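Local atomic coordinates of penicillin binding protein 2X (Streptococcus thermophilus, PDB entry 5U47), a protein that probably acts as a transpeptidase that cross-links peptidoglycan strands during septal cell-wall synthesis and is inactivated by beta-lactams. Residues I598-P602 / G603-N607; I495-N499 / N500-V504. The protein carries 1 engineered substitution. All coordinates share one frame; numbering follows the deposited sequence. Where two conformers were deposited one is given.

Interaction 1 of 2, residues I598-P602 / G603-N607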
loop_
_atom_site.group_PDB
_atom_site.type_symbol
_atom_site.label_atom_id
_atom_site.label_comp_id
_atom_site.label_asym_id
_atom_site.label_seq_id
_atom_site.Cartn_x
_atom_site.Cartn_y
_atom_site.Cartn_z
ATOM N N ILE A 598 -16.954 -20.303 -1.616
ATOM C CA ILE A 598 -17.230 -21.127 -0.423
ATOM C C ILE A 598 -16.103 -22.156 -0.345
ATOM O O ILE A 598 -15.741 -22.759 -1.360
ATOM C CB ILE A 598 -18.599 -21.862 -0.493
ATOM C CG1 ILE A 598 -19.746 -20.878 -0.733
ATOM C CG2 ILE A 598 -18.846 -22.688 0.778
ATOM C CD1 ILE A 598 -19.874 -19.797 0.312
ATOM N N GLY A 599 -15.543 -22.343 0.845
ATOM C CA GLY A 599 -14.409 -23.251 1.009
ATOM C C GLY A 599 -13.057 -22.571 0.828
ATOM O O GLY A 599 -12.041 -23.134 1.236
ATOM N N LYS A 600 -13.014 -21.378 0.208
ATOM C CA LYS A 600 -11.730 -20.656 0.074
ATOM C C LYS A 600 -11.288 -20.034 1.403
ATOM O O LYS A 600 -12.042 -20.027 2.378
ATOM C CB LYS A 600 -11.799 -19.582 -1.008
ATOM C CG LYS A 600 -11.770 -20.169 -2.401
ATOM C CD LYS A 600 -11.748 -19.100 -3.479
ATOM C CE LYS A 600 -11.088 -19.622 -4.748
ATOM N NZ LYS A 600 -11.623 -20.956 -5.157
ATOM N N THR A 601 -10.072 -19.501 1.421
ATOM C CA THR A 601 -9.519 -18.864 2.616
ATOM C C THR A 601 -10.051 -17.427 2.695
ATOM O O THR A 601 -9.948 -16.677 1.718
ATOM C CB THR A 601 -7.985 -18.889 2.592
ATOM O OG1 THR A 601 -7.544 -20.226 2.311
ATOM C CG2 THR A 601 -7.416 -18.428 3.926
ATOM N N PRO A 602 -10.659 -17.044 3.842
ATOM C CA PRO A 602 -11.245 -15.715 4.003
ATOM C C PRO A 602 -10.284 -14.569 3.741
ATOM O O PRO A 602 -10.618 -13.661 2.988
ATOM C CB PRO A 602 -11.694 -15.709 5.471
ATOM C CG PRO A 602 -11.987 -17.118 5.757
ATOM C CD PRO A 602 -10.932 -17.882 5.024
ATOM N N GLY A 603 -9.101 -14.639 4.341
ATOM C CA GLY A 603 -8.087 -13.596 4.216
ATOM C C GLY A 603 -7.747 -13.188 2.792
ATOM O O GLY A 603 -7.952 -12.024 2.394
ATOM N N GLU A 604 -7.250 -14.136 2.003
ATOM C CA GLU A 604 -6.871 -13.832 0.620
ATOM C C GLU A 604 -8.077 -13.407 -0.224
ATOM O O GLU A 604 -7.946 -12.547 -1.097
ATOM C CB GLU A 604 -6.062 -14.976 -0.030
ATOM C CG GLU A 604 -6.795 -16.249 -0.356
ATOM C CD GLU A 604 -5.832 -17.367 -0.780
ATOM O OE1 GLU A 604 -5.225 -18.015 0.105
ATOM O OE2 GLU A 604 -5.703 -17.610 -2.000
ATOM N N THR A 605 -9.248 -13.975 0.069
ATOM C CA THR A 605 -10.465 -13.610 -0.646
ATOM C C THR A 605 -10.856 -12.165 -0.338
ATOM O O THR A 605 -11.208 -11.417 -1.255
ATOM C CB THR A 605 -11.622 -14.574 -0.316
ATOM O OG1 THR A 605 -11.249 -15.898 -0.717
ATOM C CG2 THR A 605 -12.902 -14.184 -1.034
ATOM N N ALA A 606 -10.779 -11.767 0.927
ATOM C CA ALA A 606 -11.102 -10.380 1.308
ATOM C C ALA A 606 -10.168 -9.395 0.600
ATOM O O ALA A 606 -10.610 -8.354 0.097
ATOM C CB ALA A 606 -11.044 -10.201 2.817
ATOM N N ASN A 607 -8.891 -9.756 0.552
ATOM C CA ASN A 607 -7.853 -8.959 -0.098
ATOM C C ASN A 607 -8.168 -8.761 -1.592
ATOM O O ASN A 607 -8.052 -7.651 -2.112
ATOM C CB ASN A 607 -6.499 -9.664 0.083
ATOM C CG ASN A 607 -5.325 -8.749 -0.154
ATOM O OD1 ASN A 607 -5.228 -7.675 0.443
ATOM N ND2 ASN A 607 -4.403 -9.186 -0.992
#
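Thr605 reaches back from the first turn of helix 602-611 and grips the carbonyl of Thr601 with two donors. Its hydroxyl OG1 gives a hydrogen bond of 2.9 Å to Thr601 O, and its backbone N gives a longer one, 3.2 Å, to Thr601 O as well. The two arrive differently: the hydroxyl stands above the carbonyl plane, 37° out of it, whereas the amide is tilted from that plane by only 16°. OG1 can bend back in this way because it lies anti to the carbonyl carbon of its own residue (chi1 -61°), beside the backbone N that serves the same oxygen. Thr605 OG1 also touches the first methylene of Lys600, 3.7 Å from Lys600 CB, while the rest of the lysine runs off away from the helix. Thr601 holds the N-cap position, yet it takes part through its carbonyl, and its own side chain makes no capping bond. That side chain instead meets Glu604 at a slant, over the start of the helix: Thr601 CB is 3.8 Å from Glu604 OE1, with the carboxylate brought over by a first torsion that sets Glu604 CG between the backbone N and the carbonyl carbon. The segment lies in a PASTA domain, where helix 602-611 packs on strands 615-619 and 625-628. The ring of Pro602, the first helical residue, touches Val618 and Ile625 of those strands, and Ala606 rests on Pro616 and Val618. The two residues are also tied directly, Ala606 N donating to Pro602 O at 2.8 Å. Ala606 further touches Arg385, a residue of the transpeptidase range.

Interaction 2 of 2, residues I495-N499 / N500-V504. Engineered in segment 500-504: Thr503 (natural residue Ala).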
loop_
_atom_site.group_PDB
_atom_site.type_symbol
_atom_site.label_atom_id
_atom_site.label_comp_id
_atom_site.label_asym_id
_atom_site.label_seq_id
_atom_site.Cartn_x
_atom_site.Cartn_y
_atom_site.Cartn_z
ATOM N N ILE A 495 6.803 20.686 15.373
ATOM C CA ILE A 495 5.925 20.498 14.223
ATOM C C ILE A 495 4.958 21.671 14.071
ATOM O O ILE A 495 4.135 21.938 14.939
ATOM C CB ILE A 495 5.210 19.138 14.273
ATOM C CG1 ILE A 495 6.275 18.031 14.180
ATOM C CG2 ILE A 495 4.238 19.006 13.097
ATOM C CD1 ILE A 495 5.746 16.620 14.278
ATOM N N GLN A 496 5.097 22.367 12.944
ATOM C CA GLN A 496 4.272 23.508 12.624
ATOM C C GLN A 496 3.760 23.375 11.196
ATOM O O GLN A 496 4.480 22.892 10.322
ATOM C CB GLN A 496 5.084 24.806 12.774
ATOM C CG GLN A 496 5.555 25.085 14.196
ATOM C CD GLN A 496 6.340 26.374 14.325
ATOM O OE1 GLN A 496 6.122 27.323 13.573
ATOM N NE2 GLN A 496 7.237 26.425 15.294
ATOM N N VAL A 497 2.505 23.770 10.983
ATOM C CA VAL A 497 1.874 23.759 9.660
ATOM C C VAL A 497 1.117 25.087 9.547
ATOM O O VAL A 497 0.007 25.235 10.076
ATOM C CB VAL A 497 0.940 22.546 9.492
ATOM C CG1 VAL A 497 0.376 22.506 8.082
ATOM C CG2 VAL A 497 1.690 21.250 9.783
ATOM N N GLY A 498 1.747 26.073 8.901
ATOM C CA GLY A 498 1.173 27.424 8.837
ATOM C C GLY A 498 0.915 27.889 10.270
ATOM O O GLY A 498 1.789 27.761 11.129
ATOM N N ASN A 499 -0.291 28.398 10.520
ATOM C CA ASN A 499 -0.692 28.854 11.859
ATOM C C ASN A 499 -1.710 27.897 12.515
ATOM O O ASN A 499 -2.396 28.271 13.461
ATOM C CB ASN A 499 -1.245 30.293 11.786
ATOM C CG ASN A 499 -2.415 30.437 10.816
ATOM O OD1 ASN A 499 -3.038 29.454 10.415
ATOM N ND2 ASN A 499 -2.714 31.668 10.439
ATOM N N ASN A 500 -1.786 26.665 12.013
ATOM C CA ASN A 500 -2.733 25.675 12.539
ATOM C C ASN A 500 -2.257 25.047 13.827
ATOM O O ASN A 500 -1.049 24.946 14.072
ATOM C CB ASN A 500 -2.896 24.493 11.565
ATOM C CG ASN A 500 -3.707 24.827 10.348
ATOM O OD1 ASN A 500 -3.186 24.896 9.236
ATOM N ND2 ASN A 500 -4.988 25.033 10.547
ATOM N N ASP A 501 -3.222 24.610 14.640
ATOM C CA ASP A 501 -2.937 23.787 15.799
ATOM C C ASP A 501 -2.678 22.402 15.202
ATOM O O ASP A 501 -3.404 21.960 14.296
ATOM C CB ASP A 501 -4.127 23.694 16.752
ATOM C CG ASP A 501 -4.361 24.965 17.545
ATOM O OD1 ASP A 501 -3.408 25.740 17.811
ATOM O OD2 ASP A 501 -5.521 25.168 17.938
ATOM N N VAL A 502 -1.660 21.721 15.706
ATOM C CA VAL A 502 -1.293 20.419 15.184
ATOM C C VAL A 502 -1.330 19.395 16.309
ATOM O O VAL A 502 -0.749 19.587 17.373
ATOM C CB VAL A 502 0.111 20.425 14.556
ATOM C CG1 VAL A 502 0.330 19.154 13.756
ATOM C CG2 VAL A 502 0.307 21.641 13.639
ATOM N N THR A 503 -2.027 18.314 16.040
ATOM C CA THR A 503 -2.196 17.192 16.961
ATOM C C THR A 503 -1.025 16.240 16.714
ATOM O O THR A 503 -0.903 15.657 15.624
ATOM C CB THR A 503 -3.576 16.554 16.680
ATOM O OG1 THR A 503 -4.561 17.299 17.405
ATOM C CG2 THR A 503 -3.662 15.075 17.061
ATOM N N VAL A 504 -0.143 16.090 17.702
ATOM C CA VAL A 504 1.020 15.248 17.512
ATOM C C VAL A 504 1.309 14.319 18.683
ATOM O O VAL A 504 0.893 14.578 19.810
ATOM C CB VAL A 504 2.259 16.125 17.279
ATOM C CG1 VAL A 504 2.059 17.018 16.057
ATOM C CG2 VAL A 504 2.534 16.998 18.509
HETATM O O HOH W 1 1.447 25.257 13.237
#
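Val502 sends its two methyls up against the arm 495-497, one against each of two branched side chains. CG2 of Val502 meets CG2 of Val497 at 4.1 Å, and CG1 meets Ile495, each pair of side chains crossing at about a right angle. The Ile495 CG2 methyl sits in the notch between two valine methyls, 4.0 Å from Val502 CG1 and 4.2 Å from Val504 CG1. Val504 CG1 also lies 4.1 Å from Ile495 CD1, the two side chains sliding past each other in opposite directions. Ile495 is extended at chi2 (177°), which carries CD1 along to that valine. The chain reverses through a type II' beta turn from Val497 to Asn500, with Gly498 at positive phi. It is closed by Asn500 N donating to Val497 O at 3.0 Å. Inside the loop, a water accepts from Val497 N at 2.9 Å and lies 2.7 Å from Asn500 O, bridging the arms. Behind the hydrophobic row, Ile495 and Val497 press on helix 558-572 through Val562 and Leu566, while Val530, Ala532 and Val534 of strand 526-534 meet Ile495, Val504 and Val497. The engineered Thr503 touches Met473 and Ile474 of helix 463-478.

Interaction 2 comes first along the chain, in the transpeptidase domain, and interaction 1 follows in a PASTA domain nearly a hundred residues later. Their centres lie about 42 Å apart and their nearest atoms about 28 Å, on opposite sides of the chain's centre, with no secondary-structure element in common. The turn at 495-504 leads into strand 503-510, an outermost strand of the five-stranded antiparallel sheet, which carries Lys505 of a probable active-site K(T/S)G-type motif. The helix start at 598-607 belongs to a separate small module, whose Ala606 nonetheless touches Arg385 of the transpeptidase range, so one contact lies at an interdomain junction.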